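Local coordinates for protein glycosyl hydrolase BlGH5_18 (Bifidobacterium longum subsp. infantis, PDB 7LQX) that probably hydrolyses beta-mannosidic linkages in the core of N-glycans, as a glycoside hydrolase of family 5, subfamily 18, at residues Asp133-Glu138 with Leu187-Ala192; Pro70-Asn75 with Lys139-Glu144; Tyr102-Gln107 with Trp273-Gly278; Asp207-Leu212 with Val220-Leu225. All coordinates share one frame; numbering follows the deposited sequence.

Contact 1: Asp133-Glu138 with Leu187-Ala192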
loop_
_atom_site.group_PDB
_atom_site.type_symbol
_atom_site.label_atom_id
_atom_site.label_comp_id
_atom_site.label_asym_id
_atom_site.label_seq_id
_atom_site.Cartn_x
_atom_site.Cartn_y
_atom_site.Cartn_z
ATOM N N ASP A 133 10.171 10.947 12.550
ATOM C CA ASP A 133 10.734 10.600 11.248
ATOM C C ASP A 133 9.688 10.703 10.143
ATOM O O ASP A 133 9.994 11.175 9.043
ATOM C CB ASP A 133 11.447 9.247 11.269
ATOM C CG ASP A 133 10.568 8.108 11.708
ATOM O OD1 ASP A 133 9.350 8.293 11.899
ATOM O OD2 ASP A 133 11.124 6.998 11.856
ATOM N N ALA A 134 8.445 10.297 10.423
ATOM C CA ALA A 134 7.381 10.437 9.435
ATOM C C ALA A 134 7.100 11.903 9.148
ATOM O O ALA A 134 6.928 12.301 7.993
ATOM C CB ALA A 134 6.107 9.739 9.921
ATOM N N VAL A 135 7.060 12.728 10.193
ATOM C CA VAL A 135 6.791 14.149 9.998
ATOM C C VAL A 135 7.908 14.799 9.192
ATOM O O VAL A 135 7.652 15.618 8.301
ATOM C CB VAL A 135 6.579 14.844 11.355
ATOM C CG1 VAL A 135 6.477 16.354 11.174
ATOM C CG2 VAL A 135 5.340 14.288 12.038
ATOM N N LYS A 136 9.164 14.452 9.486
ATOM C CA LYS A 136 10.260 14.988 8.691
ATOM C C LYS A 136 10.121 14.567 7.234
ATOM O O LYS A 136 10.352 15.368 6.321
ATOM C CB LYS A 136 11.605 14.541 9.265
ATOM C CG LYS A 136 12.795 15.027 8.455
ATOM N N ALA A 137 9.741 13.308 6.996
ATOM C CA ALA A 137 9.582 12.827 5.628
ATOM C C ALA A 137 8.426 13.528 4.925
ATOM O O ALA A 137 8.504 13.832 3.727
ATOM C CB ALA A 137 9.360 11.314 5.632
ATOM N N GLU A 138 7.340 13.784 5.652
ATOM C CA GLU A 138 6.227 14.519 5.070
ATOM C C GLU A 138 6.668 15.915 4.663
ATOM O O GLU A 138 6.375 16.376 3.555
ATOM C CB GLU A 138 5.089 14.605 6.081
ATOM C CG GLU A 138 4.423 13.282 6.369
ATOM C CD GLU A 138 3.727 13.278 7.710
ATOM O OE1 GLU A 138 3.476 12.179 8.245
ATOM O OE2 GLU A 138 3.436 14.370 8.235
ATOM N N LEU A 187 -0.130 20.574 11.786
ATOM C CA LEU A 187 -0.634 21.403 10.702
ATOM C C LEU A 187 0.274 22.601 10.464
ATOM O O LEU A 187 0.665 22.882 9.328
ATOM C CB LEU A 187 -2.051 21.876 11.018
ATOM C CG LEU A 187 -3.167 20.843 10.931
ATOM C CD1 LEU A 187 -4.479 21.413 11.455
ATOM C CD2 LEU A 187 -3.323 20.366 9.496
ATOM N N ALA A 188 0.615 23.329 11.529
ATOM C CA ALA A 188 1.428 24.525 11.348
ATOM C C ALA A 188 2.772 24.180 10.724
ATOM O O ALA A 188 3.265 24.906 9.849
ATOM C CB ALA A 188 1.629 25.236 12.686
ATOM N N ASP A 189 3.377 23.074 11.162
ATOM C CA ASP A 189 4.700 22.682 10.682
ATOM C C ASP A 189 4.693 22.393 9.186
ATOM O O ASP A 189 5.608 22.804 8.464
ATOM C CB ASP A 189 5.154 21.458 11.482
ATOM C CG ASP A 189 6.634 21.161 11.344
ATOM O OD1 ASP A 189 7.409 22.052 10.944
ATOM O OD2 ASP A 189 7.022 20.011 11.648
ATOM N N LEU A 190 3.666 21.694 8.699
ATOM C CA LEU A 190 3.612 21.359 7.278
ATOM C C LEU A 190 3.175 22.550 6.432
ATOM O O LEU A 190 3.695 22.749 5.326
ATOM C CB LEU A 190 2.688 20.161 7.055
ATOM C CG LEU A 190 3.334 18.781 7.183
ATOM C CD1 LEU A 190 3.782 18.477 8.601
ATOM C CD2 LEU A 190 2.370 17.711 6.689
ATOM N N LEU A 191 2.231 23.357 6.927
ATOM C CA LEU A 191 1.777 24.521 6.169
ATOM C C LEU A 191 2.911 25.510 5.944
ATOM O O LEU A 191 2.928 26.215 4.927
ATOM C CB LEU A 191 0.614 25.201 6.894
ATOM C CG LEU A 191 -0.674 24.378 6.955
ATOM C CD1 LEU A 191 -1.628 24.997 7.962
ATOM C CD2 LEU A 191 -1.341 24.248 5.581
ATOM N N ALA A 192 3.854 25.584 6.884
ATOM C CA ALA A 192 4.949 26.540 6.817
ATOM C C ALA A 192 5.907 26.264 5.674
ATOM O O ALA A 192 6.733 27.126 5.359
ATOM C CB ALA A 192 5.726 26.525 8.135
#
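Leu190, in the conformer described, lays its CD2 methyl against the side chain of Glu138, 3.8 Å from Glu138 OE2 and 4.2 Å from Glu138 CB, so that aliphatic stem and carboxylate are both touched by the same methyl. Glu138 CG stands anti to its carbonyl carbon (chi1 -68°) and the chain is extended beyond it, which carries it across the leucine at a slant. Its OE2 takes no hydrogen bond from segment 187-192; the donor is Trp186 NE1, one turn before Leu190 on helix 180-191, which probably helps fix the buried carboxylate. A second pairing lies alongside: Val135 CG1 comes within 3.7 Å of Asp189 OD2 and 4.3 Å of Leu190 CD1. Asp189 makes a salt bridge to Lys139 NZ with its other oxygen, OD1, while OD2 is the one near the valine. No hydrogen bond joins the two segments, and the axes of the two helical segments approach to 10.6 Å and are inclined at 31°. The two helices, 132-149 and 180-191, precede strands 155-159 and 200-202 of the barrel and stand as neighbours in its outer layer, with Phe106, just beyond strand 100-104, lying against Glu138.

Contact 2: Pro70-Asn75 with Lys139-Glu144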
loop_
_atom_site.group_PDB
_atom_site.type_symbol
_atom_site.label_atom_id
_atom_site.label_comp_id
_atom_site.label_asym_id
_atom_site.label_seq_id
_atom_site.Cartn_x
_atom_site.Cartn_y
_atom_site.Cartn_z
ATOM N N PRO A 70 2.017 6.385 -1.908
ATOM C CA PRO A 70 2.990 5.294 -2.091
ATOM C C PRO A 70 3.761 5.366 -3.391
ATOM O O PRO A 70 4.789 4.692 -3.507
ATOM C CB PRO A 70 2.141 4.013 -2.000
ATOM C CG PRO A 70 0.704 4.465 -2.005
ATOM C CD PRO A 70 0.676 5.892 -1.543
ATOM N N TYR A 71 3.295 6.134 -4.387
ATOM C CA TYR A 71 4.064 6.293 -5.618
ATOM C C TYR A 71 5.026 7.472 -5.526
ATOM O O TYR A 71 6.115 7.427 -6.113
ATOM C CB TYR A 71 3.156 6.471 -6.848
ATOM C CG TYR A 71 1.973 5.522 -6.914
ATOM C CD1 TYR A 71 2.017 4.258 -6.338
ATOM C CD2 TYR A 71 0.805 5.909 -7.538
ATOM C CE1 TYR A 71 0.912 3.423 -6.375
ATOM C CE2 TYR A 71 -0.292 5.084 -7.581
ATOM C CZ TYR A 71 -0.233 3.841 -7.006
ATOM O OH TYR A 71 -1.349 3.041 -7.056
ATOM N N LEU A 72 4.644 8.514 -4.774
ATOM C CA LEU A 72 5.507 9.670 -4.582
ATOM C C LEU A 72 6.666 9.361 -3.643
ATOM O O LEU A 72 7.771 9.884 -3.821
ATOM C CB LEU A 72 4.721 10.834 -3.974
ATOM C CG LEU A 72 3.761 11.640 -4.842
ATOM C CD1 LEU A 72 2.989 12.608 -3.956
ATOM C CD2 LEU A 72 4.515 12.389 -5.919
ATOM N N GLN A 73 6.422 8.564 -2.604
ATOM C CA GLN A 73 7.379 8.368 -1.511
ATOM C C GLN A 73 7.336 6.909 -1.076
ATOM O O GLN A 73 6.857 6.570 0.013
ATOM C CB GLN A 73 7.047 9.313 -0.360
ATOM C CG GLN A 73 8.133 9.479 0.669
ATOM C CD GLN A 73 7.832 10.626 1.606
ATOM O OE1 GLN A 73 6.692 10.808 2.032
ATOM N NE2 GLN A 73 8.850 11.418 1.914
ATOM N N PRO A 74 7.830 6.010 -1.927
ATOM C CA PRO A 74 7.689 4.570 -1.652
ATOM C C PRO A 74 8.541 4.081 -0.500
ATOM O O PRO A 74 8.241 3.022 0.062
ATOM C CB PRO A 74 8.104 3.921 -2.981
ATOM C CG PRO A 74 9.011 4.936 -3.617
ATOM C CD PRO A 74 8.440 6.270 -3.243
ATOM N N ASN A 75 9.588 4.815 -0.146
ATOM C CA ASN A 75 10.413 4.595 1.033
ATOM C C ASN A 75 10.477 5.948 1.724
ATOM O O ASN A 75 10.382 6.989 1.066
ATOM C CB ASN A 75 11.807 4.100 0.612
ATOM C CG ASN A 75 12.770 3.939 1.786
ATOM O OD1 ASN A 75 13.364 4.913 2.243
ATOM N ND2 ASN A 75 12.958 2.716 2.247
ATOM N N LYS A 139 7.392 16.596 5.546
ATOM C CA LYS A 139 7.853 17.938 5.222
ATOM C C LYS A 139 8.784 17.919 4.022
ATOM O O LYS A 139 8.718 18.804 3.162
ATOM C CB LYS A 139 8.545 18.557 6.430
ATOM C CG LYS A 139 7.604 18.921 7.557
ATOM C CD LYS A 139 8.352 19.550 8.729
ATOM C CE LYS A 139 9.087 20.812 8.295
ATOM N NZ LYS A 139 9.566 21.629 9.448
ATOM N N THR A 140 9.658 16.917 3.942
ATOM C CA THR A 140 10.552 16.803 2.795
ATOM C C THR A 140 9.766 16.636 1.499
ATOM O O THR A 140 10.084 17.278 0.491
ATOM C CB THR A 140 11.527 15.645 3.010
ATOM O OG1 THR A 140 12.245 15.853 4.233
ATOM C CG2 THR A 140 12.507 15.563 1.869
ATOM N N LEU A 141 8.735 15.783 1.503
ATOM C CA LEU A 141 7.921 15.608 0.301
ATOM C C LEU A 141 7.186 16.897 -0.068
ATOM O O LEU A 141 7.162 17.296 -1.237
ATOM C CB LEU A 141 6.941 14.444 0.469
ATOM C CG LEU A 141 6.077 14.196 -0.773
ATOM C CD1 LEU A 141 6.951 13.890 -1.998
ATOM C CD2 LEU A 141 5.076 13.085 -0.530
ATOM N N VAL A 142 6.566 17.561 0.913
ATOM C CA VAL A 142 5.900 18.827 0.614
ATOM C C VAL A 142 6.889 19.806 -0.014
ATOM O O VAL A 142 6.588 20.455 -1.019
ATOM C CB VAL A 142 5.243 19.429 1.870
ATOM C CG1 VAL A 142 4.627 20.791 1.543
ATOM C CG2 VAL A 142 4.191 18.519 2.439
ATOM N N ALA A 143 8.082 19.932 0.577
ATOM C CA ALA A 143 9.058 20.888 0.061
ATOM C C ALA A 143 9.495 20.531 -1.353
ATOM O O ALA A 143 9.624 21.412 -2.211
ATOM C CB ALA A 143 10.271 20.966 0.989
ATOM N N GLU A 144 9.733 19.247 -1.620
ATOM C CA GLU A 144 10.201 18.849 -2.943
ATOM C C GLU A 144 9.108 19.049 -3.984
ATOM O O GLU A 144 9.353 19.607 -5.060
ATOM C CB GLU A 144 10.654 17.391 -2.918
ATOM C CG GLU A 144 11.852 17.134 -2.032
#
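Leu141 carries this contact alone on its side, packing against Leu72 and Gln73 where the short helix 69-72 gives way to a loop. Along 139-144, Lys139 comes first, its CB bond pointing away from 70-75, while Thr140 OG1 hydrogen-bonds back to Lys136 O. At Leu141 the chain faces segment 70-75 directly. CG is held anti to the backbone N (chi1 -179°), which carries CD2 out to two partners: it lies 4.0 Å from Leu72 CD1, the two leucine side chains crossing at about a right angle, and 3.8 Å from Gln73 OE1. Nearer the backbone, Leu141 CB lies above the plane of the Gln73 amide and beyond its OE1/NE2 side, 3.9 Å from Gln73 NE2 and 4.0 Å from Gln73 OE1. Two bonds from outside the pair probably fix the rotation of that amide, Trp69 NE1 donating to OE1 and NE2 donating to Ala137 O. In the (beta/alpha)8 barrel the contact joins the excursion that follows strand 62-65 to helix 132-149, which follows strand 100-104. Leu72 also reaches helix 81-96, touching Ala83 and Ile84. One turn after Thr140, Glu144 has its backbone N bonded to Thr140 O at 2.9 Å, and its modelled side-chain carbons touch Ile84 as well.

Contact 3: Tyr102-Gln107 with Trp273-Gly278. With EDO (1,2-ethanediol), chain D.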
loop_
_atom_site.group_PDB
_atom_site.type_symbol
_atom_site.label_atom_id
_atom_site.label_comp_id
_atom_site.label_asym_id
_atom_site.label_seq_id
_atom_site.Cartn_x
_atom_site.Cartn_y
_atom_site.Cartn_z
ATOM N N TYR A 102 -4.935 23.240 -8.124
ATOM C CA TYR A 102 -4.673 23.061 -6.701
ATOM C C TYR A 102 -4.337 21.591 -6.486
ATOM O O TYR A 102 -4.979 20.715 -7.068
ATOM C CB TYR A 102 -5.923 23.455 -5.899
ATOM C CG TYR A 102 -6.255 24.923 -6.029
ATOM C CD1 TYR A 102 -6.937 25.397 -7.132
ATOM C CD2 TYR A 102 -5.837 25.839 -5.074
ATOM C CE1 TYR A 102 -7.209 26.743 -7.282
ATOM C CE2 TYR A 102 -6.111 27.191 -5.209
ATOM C CZ TYR A 102 -6.798 27.636 -6.319
ATOM O OH TYR A 102 -7.070 28.981 -6.475
ATOM N N VAL A 103 -3.302 21.304 -5.697
ATOM C CA VAL A 103 -2.798 19.939 -5.546
ATOM C C VAL A 103 -2.919 19.518 -4.087
ATOM O O VAL A 103 -2.543 20.277 -3.189
ATOM C CB VAL A 103 -1.330 19.847 -6.004
ATOM C CG1 VAL A 103 -0.778 18.447 -5.788
ATOM C CG2 VAL A 103 -1.195 20.249 -7.453
ATOM N N ASP A 104 -3.429 18.310 -3.845
ATOM C CA ASP A 104 -3.431 17.716 -2.512
ATOM C C ASP A 104 -2.211 16.804 -2.400
ATOM O O ASP A 104 -2.004 15.947 -3.268
ATOM C CB ASP A 104 -4.677 16.861 -2.280
ATOM C CG ASP A 104 -5.893 17.663 -1.876
ATOM O OD1 ASP A 104 -6.214 18.669 -2.538
ATOM O OD2 ASP A 104 -6.556 17.258 -0.894
ATOM N N VAL A 105 -1.429 16.945 -1.321
ATOM C CA VAL A 105 -0.126 16.277 -1.290
ATOM C C VAL A 105 -0.243 14.798 -0.925
ATOM O O VAL A 105 0.340 13.952 -1.611
ATOM C CB VAL A 105 0.891 16.994 -0.386
ATOM C CG1 VAL A 105 2.219 16.220 -0.380
ATOM C CG2 VAL A 105 1.100 18.419 -0.846
ATOM N N PHE A 106 -0.944 14.464 0.176
ATOM C CA PHE A 106 -0.909 13.116 0.760
ATOM C C PHE A 106 -2.247 12.397 0.617
ATOM O O PHE A 106 -3.157 12.601 1.425
ATOM C CB PHE A 106 -0.535 13.156 2.248
ATOM C CG PHE A 106 0.826 13.719 2.526
ATOM C CD1 PHE A 106 1.965 12.976 2.277
ATOM C CD2 PHE A 106 0.970 14.998 3.054
ATOM C CE1 PHE A 106 3.222 13.504 2.539
ATOM C CE2 PHE A 106 2.225 15.523 3.313
ATOM C CZ PHE A 106 3.345 14.785 3.048
ATOM N N GLN A 107 -2.337 11.513 -0.376
ATOM C CA GLN A 107 -3.444 10.562 -0.504
ATOM C C GLN A 107 -2.817 9.179 -0.376
ATOM O O GLN A 107 -2.223 8.696 -1.341
ATOM C CB GLN A 107 -4.175 10.704 -1.837
ATOM C CG GLN A 107 -5.108 11.902 -1.901
ATOM C CD GLN A 107 -4.369 13.218 -1.846
ATOM O OE1 GLN A 107 -4.563 14.013 -0.927
ATOM N NE2 GLN A 107 -3.523 13.461 -2.833
ATOM N N TRP A 273 -13.960 27.650 0.957
ATOM C CA TRP A 273 -13.910 26.893 -0.288
ATOM C C TRP A 273 -14.755 25.635 -0.110
ATOM O O TRP A 273 -14.416 24.768 0.694
ATOM C CB TRP A 273 -12.458 26.538 -0.612
ATOM C CG TRP A 273 -12.286 25.835 -1.925
ATOM C CD1 TRP A 273 -13.239 25.630 -2.871
ATOM C CD2 TRP A 273 -11.079 25.257 -2.441
ATOM N NE1 TRP A 273 -12.715 24.944 -3.941
ATOM C CE2 TRP A 273 -11.384 24.718 -3.708
ATOM C CE3 TRP A 273 -9.773 25.154 -1.964
ATOM C CZ2 TRP A 273 -10.433 24.072 -4.493
ATOM C CZ3 TRP A 273 -8.829 24.528 -2.745
ATOM C CH2 TRP A 273 -9.163 23.988 -3.998
ATOM N N LEU A 274 -15.871 25.567 -0.832
ATOM C CA LEU A 274 -16.627 24.325 -0.984
ATOM C C LEU A 274 -15.799 23.450 -1.917
ATOM O O LEU A 274 -16.011 23.396 -3.132
ATOM C CB LEU A 274 -17.998 24.632 -1.546
ATOM C CG LEU A 274 -18.990 23.479 -1.554
ATOM C CD1 LEU A 274 -19.089 22.774 -0.222
ATOM C CD2 LEU A 274 -20.352 24.035 -1.969
ATOM N N GLN A 275 -14.798 22.792 -1.320
ATOM C CA GLN A 275 -13.768 22.079 -2.067
ATOM C C GLN A 275 -14.256 20.739 -2.585
ATOM O O GLN A 275 -13.691 20.229 -3.560
ATOM C CB GLN A 275 -12.537 21.941 -1.160
ATOM C CG GLN A 275 -11.316 21.355 -1.832
ATOM C CD GLN A 275 -10.146 21.159 -0.884
ATOM O OE1 GLN A 275 -9.054 21.716 -1.086
ATOM N NE2 GLN A 275 -10.356 20.384 0.140
ATOM N N GLU A 276 -15.292 20.174 -1.970
ATOM C CA GLU A 276 -16.020 19.074 -2.561
ATOM C C GLU A 276 -17.505 19.243 -2.321
ATOM O O GLU A 276 -17.930 19.520 -1.196
ATOM C CB GLU A 276 -15.670 17.710 -1.949
ATOM C CG GLU A 276 -14.266 17.271 -2.175
ATOM C CD GLU A 276 -13.946 15.947 -1.539
ATOM O OE1 GLU A 276 -14.851 15.278 -0.982
ATOM O OE2 GLU A 276 -12.746 15.601 -1.571
ATOM N N VAL A 277 -18.284 19.036 -3.369
ATOM C CA VAL A 277 -19.719 18.818 -3.248
ATOM C C VAL A 277 -20.099 17.893 -4.388
ATOM O O VAL A 277 -19.705 18.121 -5.535
ATOM C CB VAL A 277 -20.506 20.141 -3.273
ATOM C CG1 VAL A 277 -20.101 20.958 -4.468
ATOM C CG2 VAL A 277 -22.006 19.868 -3.260
ATOM N N GLY A 278 -20.821 16.825 -4.074
ATOM C CA GLY A 278 -21.283 15.878 -5.068
ATOM C C GLY A 278 -22.725 15.495 -4.817
ATOM O O GLY A 278 -23.327 15.903 -3.825
HETATM C C1 EDO D . -13.502 12.456 -1.696
HETATM O O1 EDO D . -12.808 13.164 -0.668
HETATM C C2 EDO D . -12.633 11.282 -2.137
HETATM O O2 EDO D . -12.379 10.453 -0.992
#
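An edge-to-face aromatic pair spans the interior of the (beta/alpha)8 barrel here, linking strand 100-104 to strand 272-277, which are not neighbours in the sheet. The closest CA atoms, those of Tyr102 and Gln275, are still 10.3 Å apart, so large side chains must bridge the gap. Trp273 turns the edge of its six-membered ring toward one face of Tyr102: the centroids lie 4.9 Å apart with the planes at 59°, and Trp273 CH2 stands 3.7 Å from Tyr102 CG. With CG anti to the backbone N (chi1 -176°), the indole extends across the barrel, while Gln275 CG covers one of its faces from above the ring centre. The indole NE1 is taken up by Thr310 OG1. One layer further along the strands, Arg64 bridges Asp104 and Glu276, with NH2 to Asp104 OD2 and NH1 to Glu276 OE2. Glu276 sits at the end of the seventh barrel strand, where family 5 enzymes carry their nucleophile, consistent with an active-site role. A 1,2-ethanediol molecule, probably from the crystallisation liquor, is held there also by Ser111 N and Asn162 ND2, and donates from its O1 to Glu276 OE2 at 2.6 Å.

Contact 4: Asp207-Leu212 with Val220-Leu225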
loop_
_atom_site.group_PDB
_atom_site.type_symbol
_atom_site.label_atom_id
_atom_site.label_comp_id
_atom_site.label_asym_id
_atom_site.label_seq_id
_atom_site.Cartn_x
_atom_site.Cartn_y
_atom_site.Cartn_z
ATOM N N ASP A 207 -16.292 15.756 7.335
ATOM C CA ASP A 207 -17.196 16.491 8.216
ATOM C C ASP A 207 -17.135 16.028 9.663
ATOM O O ASP A 207 -17.782 16.654 10.511
ATOM C CB ASP A 207 -18.631 16.525 7.674
ATOM C CG ASP A 207 -19.268 15.157 7.541
ATOM O OD1 ASP A 207 -18.817 14.207 8.205
ATOM O OD2 ASP A 207 -20.257 15.041 6.775
ATOM N N GLY A 208 -16.349 14.998 9.976
ATOM C CA GLY A 208 -16.066 14.704 11.367
ATOM C C GLY A 208 -15.492 15.891 12.120
ATOM O O GLY A 208 -15.694 16.021 13.329
ATOM N N VAL A 209 -14.762 16.767 11.425
ATOM C CA VAL A 209 -14.209 17.943 12.089
ATOM C C VAL A 209 -15.319 18.804 12.679
ATOM O O VAL A 209 -15.150 19.399 13.751
ATOM C CB VAL A 209 -13.292 18.735 11.132
ATOM C CG1 VAL A 209 -14.078 19.402 10.015
ATOM C CG2 VAL A 209 -12.479 19.762 11.903
ATOM N N TRP A 210 -16.477 18.864 12.015
ATOM C CA TRP A 210 -17.590 19.692 12.469
ATOM C C TRP A 210 -18.531 18.954 13.403
ATOM O O TRP A 210 -19.195 19.582 14.232
ATOM C CB TRP A 210 -18.412 20.222 11.270
ATOM C CG TRP A 210 -17.543 20.921 10.287
ATOM C CD1 TRP A 210 -17.212 20.486 9.047
ATOM C CD2 TRP A 210 -16.830 22.149 10.485
ATOM N NE1 TRP A 210 -16.342 21.364 8.450
ATOM C CE2 TRP A 210 -16.087 22.389 9.318
ATOM C CE3 TRP A 210 -16.755 23.070 11.528
ATOM C CZ2 TRP A 210 -15.278 23.507 9.167
ATOM C CZ3 TRP A 210 -15.944 24.176 11.376
ATOM C CH2 TRP A 210 -15.223 24.386 10.202
ATOM N N TYR A 211 -18.610 17.642 13.283
ATOM C CA TYR A 211 -19.725 16.900 13.823
ATOM C C TYR A 211 -19.353 15.896 14.909
ATOM O O TYR A 211 -20.257 15.373 15.567
ATOM C CB TYR A 211 -20.425 16.155 12.677
ATOM C CG TYR A 211 -21.110 17.007 11.625
ATOM C CD1 TYR A 211 -21.441 18.341 11.846
ATOM C CD2 TYR A 211 -21.456 16.447 10.406
ATOM C CE1 TYR A 211 -22.107 19.069 10.876
ATOM C CE2 TYR A 211 -22.115 17.170 9.442
ATOM C CZ TYR A 211 -22.445 18.479 9.679
ATOM O OH TYR A 211 -23.123 19.217 8.728
ATOM N N LEU A 212 -18.074 15.614 15.128
ATOM C CA LEU A 212 -17.674 14.570 16.063
ATOM C C LEU A 212 -17.006 15.153 17.301
ATOM O O LEU A 212 -15.942 15.771 17.205
ATOM C CB LEU A 212 -16.684 13.618 15.404
ATOM C CG LEU A 212 -17.233 12.702 14.327
ATOM C CD1 LEU A 212 -16.085 11.911 13.715
ATOM C CD2 LEU A 212 -18.279 11.772 14.910
ATOM N N VAL A 220 -11.846 24.998 15.174
ATOM C CA VAL A 220 -10.923 26.129 15.232
ATOM C C VAL A 220 -9.760 25.937 14.262
ATOM O O VAL A 220 -9.361 26.876 13.560
ATOM C CB VAL A 220 -10.458 26.377 16.681
ATOM C CG1 VAL A 220 -9.255 27.308 16.718
ATOM C CG2 VAL A 220 -11.614 26.939 17.514
ATOM N N GLN A 221 -9.206 24.721 14.180
ATOM C CA GLN A 221 -8.133 24.483 13.219
ATOM C C GLN A 221 -8.635 24.674 11.790
ATOM O O GLN A 221 -7.963 25.293 10.953
ATOM C CB GLN A 221 -7.595 23.058 13.356
ATOM C CG GLN A 221 -6.892 22.724 14.637
ATOM C CD GLN A 221 -6.881 21.228 14.886
ATOM O OE1 GLN A 221 -7.476 20.468 14.131
ATOM N NE2 GLN A 221 -6.227 20.804 15.962
ATOM N N ALA A 222 -9.807 24.116 11.483
ATOM C CA ALA A 222 -10.307 24.172 10.118
ATOM C C ALA A 222 -10.544 25.603 9.675
ATOM O O ALA A 222 -10.337 25.934 8.503
ATOM C CB ALA A 222 -11.605 23.375 9.996
ATOM N N ALA A 223 -10.973 26.460 10.593
ATOM C CA ALA A 223 -11.401 27.812 10.260
ATOM C C ALA A 223 -10.342 28.863 10.558
ATOM O O ALA A 223 -10.620 30.059 10.425
ATOM C CB ALA A 223 -12.715 28.133 10.984
ATOM N N ASN A 224 -9.135 28.452 10.937
ATOM C CA ASN A 224 -8.075 29.419 11.203
ATOM C C ASN A 224 -6.706 29.023 10.681
ATOM O O ASN A 224 -5.926 29.916 10.343
ATOM C CB ASN A 224 -7.972 29.727 12.694
ATOM C CG ASN A 224 -9.204 30.406 13.200
ATOM O OD1 ASN A 224 -9.356 31.626 13.072
ATOM N ND2 ASN A 224 -10.121 29.629 13.730
ATOM N N LEU A 225 -6.374 27.745 10.600
ATOM C CA LEU A 225 -5.083 27.338 10.068
ATOM C C LEU A 225 -5.204 27.126 8.570
ATOM O O LEU A 225 -6.212 26.600 8.087
ATOM C CB LEU A 225 -4.589 26.064 10.752
ATOM C CG LEU A 225 -4.329 26.246 12.248
ATOM C CD1 LEU A 225 -3.864 24.925 12.863
ATOM C CD2 LEU A 225 -3.320 27.353 12.550
#
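Two short helices in the connection between strands 200-202 and 229-233 pack together here through one small residue, Ala222, which meets Trp210 and Val209. The Ala222 methyl is shared by two atoms of the indole: Trp210 CH2 and Trp210 CZ2 each lie 3.8 Å from Ala222 CB. Val209 adds its CG2, at 4.2 Å from the same Ala222 CB. Val209 CG1 lies between the backbone N and the carbonyl carbon (chi1 69°), which leaves CG2 anti to N and near Ala222; CG1 itself stands 3.3 Å above the plane of the Trp210 ring, offset toward the rim. Consistent with the small side chain of the alanine, the CA atoms of Val209 and Ala222 are 7.6 Å apart. In the (beta/alpha)8 fold this pair occupies the fifth beta-alpha connection. Trp210 also touches Leu257 and Ser261 of helix 248-264 and Thr229 at the start of the next strand, so the indole packs against helix 248-264 and strand 229-233 as well as helix 219-224. Within segment 220-225, Asn224 ND2 donates to Val220 O at 2.9 Å; the bond is nearly straight at 164° and arrives in the carbonyl plane on a lone pair. The same amide reaches onward, its ND2 also to Phe264 O and its OD1 to Arg266 N.

How the contacts relate
Contacts 1 and 2 share helix 132-149 and have centres 11 Å apart; their segments alternate along the chain, and they touch directly, as where Leu190 CD1 packs 4.0 Å from Lys139 CG. Contact 3 lies inside the barrel, about 19 Å from both by centres, yet Phe106 reaches out from it to meet Leu190 of contact 1 and Leu141 and Val142 of contact 2. Contact 4 follows contacts 1 and 2 along the chain and falls between the two segments of contact 3. It touches contact 1 through Leu187 and Leu225, but stays about 8 Å from contact 3 by nearest atoms. Contacts 1, 2 and 4 thus lie among the outer helices, and contact 3 in the barrel that carries the probable active site.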